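Local coordinates for takeout-like protein 1 (Epiphyas postvittana, PDB 4G0S) that probably binds and carries small hydrophobic ligands, and holds two molecules of myristic acid, at residues Cys8-Ser13 / Val74-Lys79; Asp50-Gln55 / Ser186-Lys191; Lys117-His122 / Val152-Gln157. One frame throughout, in Å; residues are numbered along the deposited sequence.

Contact 1: residues Cys8-Ser13 / Val74-Lys79. With MYR (myristic acid), chain C.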
loop_
_atom_site.group_PDB
_atom_site.type_symbol
_atom_site.label_atom_id
_atom_site.label_comp_id
_atom_site.label_asym_id
_atom_site.label_seq_id
_atom_site.Cartn_x
_atom_site.Cartn_y
_atom_site.Cartn_z
ATOM N N CYS A 8 23.407 4.909 -7.406
ATOM C CA CYS A 8 23.725 5.362 -6.046
ATOM C C CYS A 8 24.682 4.421 -5.284
ATOM O O CYS A 8 24.914 3.285 -5.699
ATOM C CB CYS A 8 22.430 5.493 -5.212
ATOM S SG CYS A 8 21.211 6.726 -5.748
ATOM N N ASN A 9 25.235 4.903 -4.170
ATOM C CA ASN A 9 25.725 4.007 -3.121
ATOM C C ASN A 9 24.475 3.668 -2.358
ATOM O O ASN A 9 23.711 4.582 -2.010
ATOM C CB ASN A 9 26.691 4.708 -2.167
ATOM C CG ASN A 9 28.017 5.069 -2.815
ATOM O OD1 ASN A 9 28.448 4.448 -3.789
ATOM N ND2 ASN A 9 28.689 6.067 -2.245
ATOM N N LEU A 10 24.263 2.380 -2.099
ATOM C CA LEU A 10 23.034 1.899 -1.451
ATOM C C LEU A 10 22.783 2.500 -0.077
ATOM O O LEU A 10 21.641 2.681 0.311
ATOM C CB LEU A 10 22.979 0.358 -1.410
ATOM C CG LEU A 10 22.876 -0.348 -2.776
ATOM C CD1 LEU A 10 22.911 -1.861 -2.642
ATOM C CD2 LEU A 10 21.695 0.115 -3.652
ATOM N N GLU A 11 23.853 2.857 0.626
ATOM C CA GLU A 11 23.744 3.551 1.917
ATOM C C GLU A 11 23.868 5.101 1.832
ATOM O O GLU A 11 23.742 5.783 2.856
ATOM C CB GLU A 11 24.749 2.972 2.939
ATOM C CG GLU A 11 24.789 1.441 3.028
ATOM C CD GLU A 11 25.516 0.944 4.272
ATOM O OE1 GLU A 11 25.122 -0.111 4.860
ATOM O OE2 GLU A 11 26.471 1.627 4.686
ATOM N N ASP A 12 24.126 5.650 0.638
ATOM C CA ASP A 12 23.831 7.076 0.404
ATOM C C ASP A 12 22.316 7.281 0.343
ATOM O O ASP A 12 21.688 7.193 -0.721
ATOM C CB ASP A 12 24.545 7.647 -0.836
ATOM C CG ASP A 12 24.334 9.181 -1.013
ATOM O OD1 ASP A 12 23.539 9.804 -0.269
ATOM O OD2 ASP A 12 24.976 9.768 -1.910
ATOM N N SER A 13 21.745 7.571 1.508
ATOM C CA SER A 13 20.303 7.709 1.656
ATOM C C SER A 13 19.689 8.992 1.078
ATOM O O SER A 13 18.477 9.118 1.064
ATOM C CB SER A 13 19.862 7.444 3.116
ATOM O OG SER A 13 19.527 8.622 3.818
ATOM N N VAL A 74 14.760 6.886 2.277
ATOM C CA VAL A 74 15.164 5.505 2.059
ATOM C C VAL A 74 16.403 5.232 2.938
ATOM O O VAL A 74 17.373 6.006 2.936
ATOM C CB VAL A 74 15.428 5.242 0.551
ATOM C CG1 VAL A 74 16.068 3.880 0.313
ATOM C CG2 VAL A 74 14.142 5.362 -0.253
ATOM N N LYS A 75 16.355 4.157 3.710
ATOM C CA LYS A 75 17.476 3.788 4.555
ATOM C C LYS A 75 17.816 2.329 4.279
ATOM O O LYS A 75 17.197 1.398 4.808
ATOM C CB LYS A 75 17.158 4.020 6.035
ATOM C CG LYS A 75 18.390 4.257 6.891
ATOM C CD LYS A 75 18.137 3.973 8.373
ATOM C CE LYS A 75 18.821 2.682 8.835
ATOM N NZ LYS A 75 20.262 2.821 9.215
ATOM N N TRP A 76 18.792 2.140 3.410
ATOM C CA TRP A 76 19.307 0.827 3.108
ATOM C C TRP A 76 20.474 0.536 3.980
ATOM O O TRP A 76 21.443 1.294 4.024
ATOM C CB TRP A 76 19.701 0.771 1.660
ATOM C CG TRP A 76 19.743 -0.618 1.067
ATOM C CD1 TRP A 76 20.455 -1.731 1.529
ATOM C CD2 TRP A 76 19.110 -1.052 -0.185
ATOM N NE1 TRP A 76 20.280 -2.805 0.685
ATOM C CE2 TRP A 76 19.492 -2.474 -0.365
ATOM C CE3 TRP A 76 18.268 -0.448 -1.117
ATOM C CZ2 TRP A 76 19.030 -3.228 -1.428
ATOM C CZ3 TRP A 76 17.815 -1.220 -2.194
ATOM C CH2 TRP A 76 18.190 -2.579 -2.344
ATOM N N ASP A 77 20.391 -0.588 4.693
ATOM C CA ASP A 77 21.408 -0.950 5.683
ATOM C C ASP A 77 22.025 -2.323 5.370
ATOM O O ASP A 77 21.356 -3.366 5.446
ATOM C CB ASP A 77 20.809 -0.855 7.080
ATOM C CG ASP A 77 21.789 -1.204 8.173
ATOM O OD1 ASP A 77 22.833 -1.827 7.915
ATOM O OD2 ASP A 77 21.481 -0.881 9.328
ATOM N N LEU A 78 23.308 -2.284 5.004
ATOM C CA LEU A 78 23.995 -3.395 4.357
ATOM C C LEU A 78 24.533 -4.426 5.320
ATOM O O LEU A 78 24.746 -5.571 4.931
ATOM C CB LEU A 78 25.126 -2.904 3.465
ATOM C CG LEU A 78 24.656 -2.357 2.126
ATOM C CD1 LEU A 78 25.737 -1.473 1.517
ATOM C CD2 LEU A 78 24.279 -3.506 1.194
ATOM N N LYS A 79 24.745 -4.004 6.561
ATOM C CA LYS A 79 25.171 -4.905 7.614
ATOM C C LYS A 79 23.952 -5.679 8.095
ATOM O O LYS A 79 24.041 -6.878 8.335
ATOM C CB LYS A 79 25.826 -4.130 8.775
ATOM C CG LYS A 79 26.374 -4.996 9.911
ATOM C CD LYS A 79 27.269 -6.147 9.434
ATOM C CE LYS A 79 26.726 -7.482 9.936
ATOM N NZ LYS A 79 27.717 -8.593 9.939
HETATM C C1 MYR C . 20.299 2.412 -7.665
HETATM O O1 MYR C . 21.384 2.591 -7.044
HETATM O O2 MYR C . 20.201 2.601 -8.906
HETATM C C2 MYR C . 19.066 1.931 -6.923
HETATM C C3 MYR C . 17.813 2.411 -7.670
HETATM C C4 MYR C . 16.716 2.842 -6.708
HETATM C C5 MYR C . 15.346 2.408 -7.224
HETATM C C6 MYR C . 14.965 1.029 -6.689
HETATM C C7 MYR C . 13.531 0.705 -7.081
HETATM C C8 MYR C . 12.692 0.540 -5.823
HETATM C C9 MYR C . 11.213 0.353 -6.151
HETATM C C10 MYR C . 10.464 1.664 -6.387
HETATM C C11 MYR C . 8.955 1.500 -6.176
HETATM C C12 MYR C . 8.515 1.775 -4.741
HETATM C C13 MYR C . 7.280 2.663 -4.702
HETATM C C14 MYR C . 6.304 2.265 -3.628
#
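Glu11 and Leu78 meet where the N-terminal loop passes the end of strand 54-77. Followed outward, Glu11 CB lies 3.9 Å from Trp76 O, and CG rests 3.4 Å from Leu78 CD1. CG is anti to the carbonyl carbon (chi1 -47°) and the chain runs extended beyond it, which carries the carboxylate past Trp76 to the turn after the strand. Glu11 CD lies 3.7 Å from Leu78 CD1, and OE1 accepts Leu78 N at 2.8 Å with an N-H...O angle of 156°, through its anti lone pair. The like-charged Asp77 OD1 stands 4.2 Å from Glu11 OE1, perhaps eased because Asp77 OD1 also accepts Lys80 N. With an alanine in place of Leu78, Glu11 CG would probably lose its apolar neighbour and the carboxylate be freer to swing off its backbone bond.

Leu10 supplies the apolar half. Its CB sits over the five-membered ring of Trp76, 4.3 Å from the centroid and 13° off the normal, while CD1 covers the same face toward its rim. The indole NE1 is held by Tyr129 OH. Cys8, disulfide-bonded to Cys15, gives its backbone N to O1 of a myristic acid at 3.1 Å, and Asp12 N-caps helix 13-27. The arrangement lays the N-terminal loop against the last residues of strand 54-77 in the curved antiparallel sheet of the takeout/JHBP fold, beside the head group of a bound fatty acid.

Contact 2: residues Asp50-Gln55 / Ser186-Lys191; sequences DLSGLQ and SEEFGK. With MYR (myristic acid), chain D.
Phe189 pushes its ring against Leu51 and Leu54, the two flanking residues of the hairpin turn between strands 42-51 and 54-77. The close part of the contact is apolar. Leu54 CD2 lies over one ring face, 3.6 Å from Phe189 CD1 and 3.9 Å from the ring centroid, 23° off the normal. At the ring edge, in its plane, Leu51 O comes within 3.3 Å of Phe189 CE1. That carbonyl is already engaged, since it accepts Leu54 N in the backbone bonds that close the type I' turn, so the ring meets an oxygen of fixed position. The phenyl reaches the hairpin with CG anti to the carbonyl carbon (chi1 -55°). Phe49 and Ile103 add further apolar cover to both Leu54 and Phe189.

The polar side is looser. Leu51 CD1 comes no nearer to Glu188 than 4.0 Å, at the backbone O. Ser52, at the turn, donates OG to Glu188 OE1; the modelled 2.5 Å between OG and OE1 is very short, and its exact length is doubtful. OE1 also lies over the face of the Phe189 ring opposite Leu54, toward its rim. Glu188 is bent at its second torsion and touches a crystal neighbour, so its conformation may partly reflect lattice packing.

Behind the ring the chain meets lipid: Phe189 CB is 3.8 Å from C11 of a myristic acid, and Gly190 CA is 3.6 Å from its C7. A CB at Gly190 would probably clash with Ser186 O. The contact thus joins a type I' beta hairpin to segment 186-191, in which Ser186, Phe189 and Gly190 line a fatty-acid tail.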
loop_
_atom_site.group_PDB
_atom_site.type_symbol
_atom_site.label_atom_id
_atom_site.label_comp_id
_atom_site.label_asym_id
_atom_site.label_seq_id
_atom_site.Cartn_x
_atom_site.Cartn_y
_atom_site.Cartn_z
ATOM N N ASP A 50 -12.751 -9.867 10.059
ATOM C CA ASP A 50 -13.707 -9.906 11.183
ATOM C C ASP A 50 -12.911 -9.338 12.333
ATOM O O ASP A 50 -12.065 -10.028 12.931
ATOM C CB ASP A 50 -14.232 -11.355 11.425
ATOM C CG ASP A 50 -15.234 -11.472 12.602
ATOM O OD1 ASP A 50 -14.988 -10.902 13.697
ATOM O OD2 ASP A 50 -16.263 -12.199 12.445
ATOM N N LEU A 51 -13.176 -8.065 12.612
ATOM C CA LEU A 51 -12.384 -7.246 13.513
ATOM C C LEU A 51 -13.272 -6.351 14.367
ATOM O O LEU A 51 -14.171 -5.665 13.822
ATOM C CB LEU A 51 -11.485 -6.330 12.683
ATOM C CG LEU A 51 -10.147 -6.879 12.237
ATOM C CD1 LEU A 51 -9.244 -5.694 11.888
ATOM C CD2 LEU A 51 -9.530 -7.687 13.365
ATOM N N SER A 52 -13.013 -6.322 15.683
ATOM C CA SER A 52 -13.772 -5.459 16.612
ATOM C C SER A 52 -15.270 -5.476 16.345
ATOM O O SER A 52 -15.937 -4.450 16.493
ATOM C CB SER A 52 -13.279 -3.998 16.549
ATOM O OG SER A 52 -12.026 -3.821 17.170
ATOM N N GLY A 53 -15.807 -6.627 15.964
ATOM C CA GLY A 53 -17.237 -6.742 15.712
ATOM C C GLY A 53 -17.792 -6.332 14.334
ATOM O O GLY A 53 -19.015 -6.439 14.119
ATOM N N LEU A 54 -16.919 -5.847 13.427
ATOM C CA LEU A 54 -17.266 -5.584 12.011
ATOM C C LEU A 54 -16.855 -6.752 11.138
ATOM O O LEU A 54 -15.698 -7.150 11.158
ATOM C CB LEU A 54 -16.516 -4.347 11.499
ATOM C CG LEU A 54 -16.568 -3.964 10.022
ATOM C CD1 LEU A 54 -17.993 -3.683 9.569
ATOM C CD2 LEU A 54 -15.678 -2.723 9.796
ATOM N N GLN A 55 -17.790 -7.298 10.374
ATOM C CA GLN A 55 -17.458 -8.319 9.355
ATOM C C GLN A 55 -17.392 -7.590 8.042
ATOM O O GLN A 55 -18.397 -7.012 7.617
ATOM C CB GLN A 55 -18.527 -9.431 9.306
ATOM C CG GLN A 55 -18.559 -10.287 10.551
ATOM C CD GLN A 55 -19.478 -9.713 11.643
ATOM O OE1 GLN A 55 -19.033 -9.421 12.765
ATOM N NE2 GLN A 55 -20.747 -9.564 11.327
ATOM N N SER A 186 -9.865 4.458 11.285
ATOM C CA SER A 186 -8.665 4.115 10.526
ATOM C C SER A 186 -7.751 3.175 11.315
ATOM O O SER A 186 -7.277 2.166 10.782
ATOM C CB SER A 186 -7.924 5.371 9.976
ATOM O OG SER A 186 -7.049 6.032 10.909
ATOM N N GLU A 187 -7.545 3.496 12.589
ATOM C CA GLU A 187 -6.661 2.713 13.437
ATOM C C GLU A 187 -7.321 1.419 13.784
ATOM O O GLU A 187 -6.648 0.396 13.954
ATOM C CB GLU A 187 -6.272 3.490 14.712
ATOM C CG GLU A 187 -5.358 4.680 14.435
ATOM C CD GLU A 187 -4.332 4.911 15.531
ATOM O OE1 GLU A 187 -3.592 5.940 15.440
ATOM O OE2 GLU A 187 -4.250 4.078 16.495
ATOM N N GLU A 188 -8.645 1.452 13.869
ATOM C CA GLU A 188 -9.407 0.266 14.225
ATOM C C GLU A 188 -9.519 -0.756 13.085
ATOM O O GLU A 188 -9.510 -1.947 13.334
ATOM C CB GLU A 188 -10.776 0.656 14.784
ATOM C CG GLU A 188 -10.908 0.544 16.289
ATOM C CD GLU A 188 -10.765 -0.894 16.783
ATOM O OE1 GLU A 188 -11.114 -1.812 16.037
ATOM O OE2 GLU A 188 -10.322 -1.128 17.908
ATOM N N PHE A 189 -9.537 -0.316 11.830
ATOM C CA PHE A 189 -9.799 -1.242 10.716
ATOM C C PHE A 189 -8.816 -1.156 9.540
ATOM O O PHE A 189 -8.872 -1.979 8.620
ATOM C CB PHE A 189 -11.233 -1.051 10.226
ATOM C CG PHE A 189 -12.259 -1.191 11.326
ATOM C CD1 PHE A 189 -12.667 -2.462 11.766
ATOM C CD2 PHE A 189 -12.793 -0.057 11.957
ATOM C CE1 PHE A 189 -13.596 -2.584 12.791
ATOM C CE2 PHE A 189 -13.719 -0.180 13.002
ATOM C CZ PHE A 189 -14.121 -1.446 13.403
ATOM N N GLY A 190 -7.918 -0.170 9.568
ATOM C CA GLY A 190 -6.978 0.049 8.442
ATOM C C GLY A 190 -5.908 -0.993 8.173
ATOM O O GLY A 190 -5.402 -1.083 7.053
ATOM N N LYS A 191 -5.555 -1.815 9.162
ATOM C CA LYS A 191 -4.409 -2.695 8.955
ATOM C C LYS A 191 -4.606 -3.714 7.792
ATOM O O LYS A 191 -3.698 -3.864 6.987
ATOM C CB LYS A 191 -3.921 -3.342 10.275
ATOM C CG LYS A 191 -2.582 -4.067 10.181
ATOM C CD LYS A 191 -2.451 -5.188 11.206
ATOM C CE LYS A 191 -1.029 -5.749 11.268
ATOM N NZ LYS A 191 0.026 -4.735 11.587
HETATM C C1 MYR D . -2.016 2.397 1.262
HETATM O O1 MYR D . -2.078 3.632 1.422
HETATM O O2 MYR D . -1.105 1.929 0.533
HETATM C C2 MYR D . -3.015 1.460 1.958
HETATM C C3 MYR D . -4.336 2.060 2.495
HETATM C C4 MYR D . -4.397 2.326 4.003
HETATM C C5 MYR D . -5.706 1.938 4.724
HETATM C C6 MYR D . -6.703 3.081 4.978
HETATM C C7 MYR D . -7.385 2.980 6.332
HETATM C C8 MYR D . -8.739 3.674 6.412
HETATM C C9 MYR D . -9.788 2.813 7.127
HETATM C C10 MYR D . -10.498 1.859 6.175
HETATM C C11 MYR D . -11.278 0.760 6.894
HETATM C C12 MYR D . -12.556 0.396 6.161
HETATM C C13 MYR D . -13.713 0.389 7.178
HETATM C C14 MYR D . -15.080 0.315 6.533
#

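Contact 3: residues Lys117-His122 / Val152-Gln157; sequences KLKNIH and VKDNAQ. With MYR (myristic acid), chain D.
Lys119 faces both Asp154 and Asn155 across two antiparallel strands, a classic beta bulge at which both chains turn a corner. Lys119 O takes both amides, Asp154 N at 3.0 Å and Asn155 N at 3.3 Å, the latter in the carbonyl plane on a lone pair. Register slips by one before Ile121 pairs with Val152.

Asn120 has positive phi, and its CG stands anti to the backbone N (chi1 -168°), which sends the amide over Asp154. ND2 donates to Asp154 OD1 at 3.1 Å; the bond lies in the amide plane but meets the carboxylate from above, the two planes being 89° apart. Lys119 CG packs 3.4 Å from Asp154 CB.

On the inner face Leu118 CD2 touches Val152 CG1 and Ala156 CB, each at 4.0 Å. The extended Ile121 side chain brings CD1 within 3.4 Å of C4 of a bound myristic acid. Lys153 NZ forms a salt bridge with Asp151. Its CE lies over the centre of the His122 ring, 4.0 Å from the centroid and 13° off the normal.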
loop_
_atom_site.group_PDB
_atom_site.type_symbol
_atom_site.label_atom_id
_atom_site.label_comp_id
_atom_site.label_asym_id
_atom_site.label_seq_id
_atom_site.Cartn_x
_atom_site.Cartn_y
_atom_site.Cartn_z
ATOM N N LYS A 117 -11.292 8.065 0.762
ATOM C CA LYS A 117 -10.257 9.019 0.340
ATOM C C LYS A 117 -9.355 9.259 1.508
ATOM O O LYS A 117 -9.811 9.743 2.558
ATOM C CB LYS A 117 -10.888 10.363 -0.007
ATOM C CG LYS A 117 -11.217 10.556 -1.447
ATOM C CD LYS A 117 -11.085 12.044 -1.773
ATOM C CE LYS A 117 -12.228 12.552 -2.647
ATOM N NZ LYS A 117 -12.415 14.044 -2.546
ATOM N N LEU A 118 -8.078 8.951 1.320
ATOM C CA LEU A 118 -7.059 9.130 2.340
ATOM C C LEU A 118 -6.233 10.387 2.093
ATOM O O LEU A 118 -5.778 10.625 0.983
ATOM C CB LEU A 118 -6.170 7.897 2.407
ATOM C CG LEU A 118 -6.950 6.614 2.708
ATOM C CD1 LEU A 118 -5.987 5.440 2.721
ATOM C CD2 LEU A 118 -7.707 6.744 4.036
ATOM N N LYS A 119 -6.048 11.187 3.136
ATOM C CA LYS A 119 -5.418 12.509 2.985
ATOM C C LYS A 119 -4.141 12.512 3.810
ATOM O O LYS A 119 -4.181 12.473 5.015
ATOM C CB LYS A 119 -6.419 13.623 3.387
ATOM C CG LYS A 119 -5.977 15.055 3.146
ATOM C CD LYS A 119 -6.277 15.560 1.736
ATOM C CE LYS A 119 -5.592 16.911 1.521
ATOM N NZ LYS A 119 -4.125 16.670 1.361
ATOM N N ASN A 120 -3.003 12.489 3.132
ATOM C CA ASN A 120 -1.692 12.497 3.768
ATOM C C ASN A 120 -1.441 11.178 4.558
ATOM O O ASN A 120 -1.133 11.208 5.747
ATOM C CB ASN A 120 -1.560 13.753 4.650
ATOM C CG ASN A 120 -0.159 14.001 5.127
ATOM O OD1 ASN A 120 0.775 13.354 4.667
ATOM N ND2 ASN A 120 0.010 14.946 6.076
ATOM N N ILE A 121 -1.598 10.028 3.902
ATOM C CA ILE A 121 -1.251 8.772 4.591
ATOM C C ILE A 121 0.231 8.482 4.625
ATOM O O ILE A 121 0.896 8.365 3.586
ATOM C CB ILE A 121 -2.093 7.515 4.182
ATOM C CG1 ILE A 121 -1.685 6.300 5.049
ATOM C CG2 ILE A 121 -2.056 7.235 2.677
ATOM C CD1 ILE A 121 -2.567 5.062 4.885
ATOM N N HIS A 122 0.753 8.337 5.838
ATOM C CA HIS A 122 2.171 8.058 6.003
ATOM C C HIS A 122 2.387 6.598 6.213
ATOM O O HIS A 122 1.586 5.908 6.855
ATOM C CB HIS A 122 2.790 8.935 7.102
ATOM C CG HIS A 122 3.067 10.355 6.641
ATOM N ND1 HIS A 122 4.329 10.872 6.552
ATOM C CD2 HIS A 122 2.210 11.344 6.187
ATOM C CE1 HIS A 122 4.268 12.113 6.081
ATOM N NE2 HIS A 122 2.972 12.414 5.861
ATOM N N VAL A 152 -2.838 7.839 8.881
ATOM C CA VAL A 152 -3.605 8.747 8.075
ATOM C C VAL A 152 -3.604 10.046 8.862
ATOM O O VAL A 152 -4.376 10.217 9.827
ATOM C CB VAL A 152 -5.018 8.181 7.842
ATOM C CG1 VAL A 152 -5.729 8.931 6.715
ATOM C CG2 VAL A 152 -4.951 6.672 7.551
ATOM N N LYS A 153 -2.687 10.940 8.491
ATOM C CA LYS A 153 -2.443 12.170 9.257
ATOM C C LYS A 153 -3.438 13.313 9.034
ATOM O O LYS A 153 -3.769 14.043 9.976
ATOM C CB LYS A 153 -1.027 12.687 9.006
ATOM C CG LYS A 153 0.012 12.126 9.959
ATOM C CD LYS A 153 1.284 12.978 9.885
ATOM C CE LYS A 153 2.514 12.113 10.124
ATOM N NZ LYS A 153 2.468 11.422 11.462
ATOM N N ASP A 154 -3.905 13.509 7.808
ATOM C CA ASP A 154 -4.842 14.599 7.602
ATOM C C ASP A 154 -6.264 14.179 7.732
ATOM O O ASP A 154 -6.994 14.787 8.472
ATOM C CB ASP A 154 -4.626 15.307 6.265
ATOM C CG ASP A 154 -3.465 16.238 6.320
ATOM O OD1 ASP A 154 -2.671 16.079 7.280
ATOM O OD2 ASP A 154 -3.346 17.104 5.429
ATOM N N ASN A 155 -6.673 13.138 7.020
ATOM C CA ASN A 155 -8.087 12.893 6.953
ATOM C C ASN A 155 -8.421 11.603 6.267
ATOM O O ASN A 155 -7.678 11.129 5.442
ATOM C CB ASN A 155 -8.720 14.052 6.163
ATOM C CG ASN A 155 -10.141 14.332 6.573
ATOM O OD1 ASN A 155 -10.663 15.410 6.313
ATOM N ND2 ASN A 155 -10.789 13.354 7.196
ATOM N N ALA A 156 -9.592 11.068 6.582
ATOM C CA ALA A 156 -10.142 9.910 5.885
ATOM C C ALA A 156 -11.646 10.148 5.673
ATOM O O ALA A 156 -12.357 10.481 6.619
ATOM C CB ALA A 156 -9.895 8.663 6.718
ATOM N N GLN A 157 -12.124 10.034 4.433
ATOM C CA GLN A 157 -13.573 10.172 4.148
ATOM C C GLN A 157 -14.144 8.831 3.701
ATOM O O GLN A 157 -13.435 8.025 3.111
ATOM C CB GLN A 157 -13.904 11.283 3.139
ATOM C CG GLN A 157 -12.966 12.472 3.230
ATOM C CD GLN A 157 -13.562 13.769 2.691
ATOM O OE1 GLN A 157 -14.209 13.788 1.636
ATOM N NE2 GLN A 157 -13.305 14.880 3.404
HETATM C C1 MYR D . -2.016 2.397 1.262
HETATM O O1 MYR D . -2.078 3.632 1.422
HETATM O O2 MYR D . -1.105 1.929 0.533
HETATM C C2 MYR D . -3.015 1.460 1.958
HETATM C C3 MYR D . -4.336 2.060 2.495
HETATM C C4 MYR D . -4.397 2.326 4.003
HETATM C C5 MYR D . -5.706 1.938 4.724
HETATM C C6 MYR D . -6.703 3.081 4.978
HETATM C C7 MYR D . -7.385 2.980 6.332
HETATM C C8 MYR D . -8.739 3.674 6.412
HETATM C C9 MYR D . -9.788 2.813 7.127
HETATM C C10 MYR D . -10.498 1.859 6.175
HETATM C C11 MYR D . -11.278 0.760 6.894
HETATM C C12 MYR D . -12.556 0.396 6.161
HETATM C C13 MYR D . -13.713 0.389 7.178
HETATM C C14 MYR D . -15.080 0.315 6.533
#

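All three contacts reach the same curved antiparallel sheet, and each meets a fatty acid: contacts 2 and 3 share one molecule, and contact 1 a second. Contacts 1 and 2 both use strand 54-77 yet lie on opposite sides of the chain's centre, their centres 35 Å apart. Contacts 2 and 3 touch, Ser186 OG meeting Val152 CG2 at 4.0 Å. Contact 3, nearest the centre of the chain, joins strand to strand mainly through backbone bonds, with an apolar inner face and polar and charged residues outside. Contacts 1 and 2 instead fasten a loop or a helical segment to the sheet, each pairing an aromatic-leucine core with a single glutamate bond near the surface.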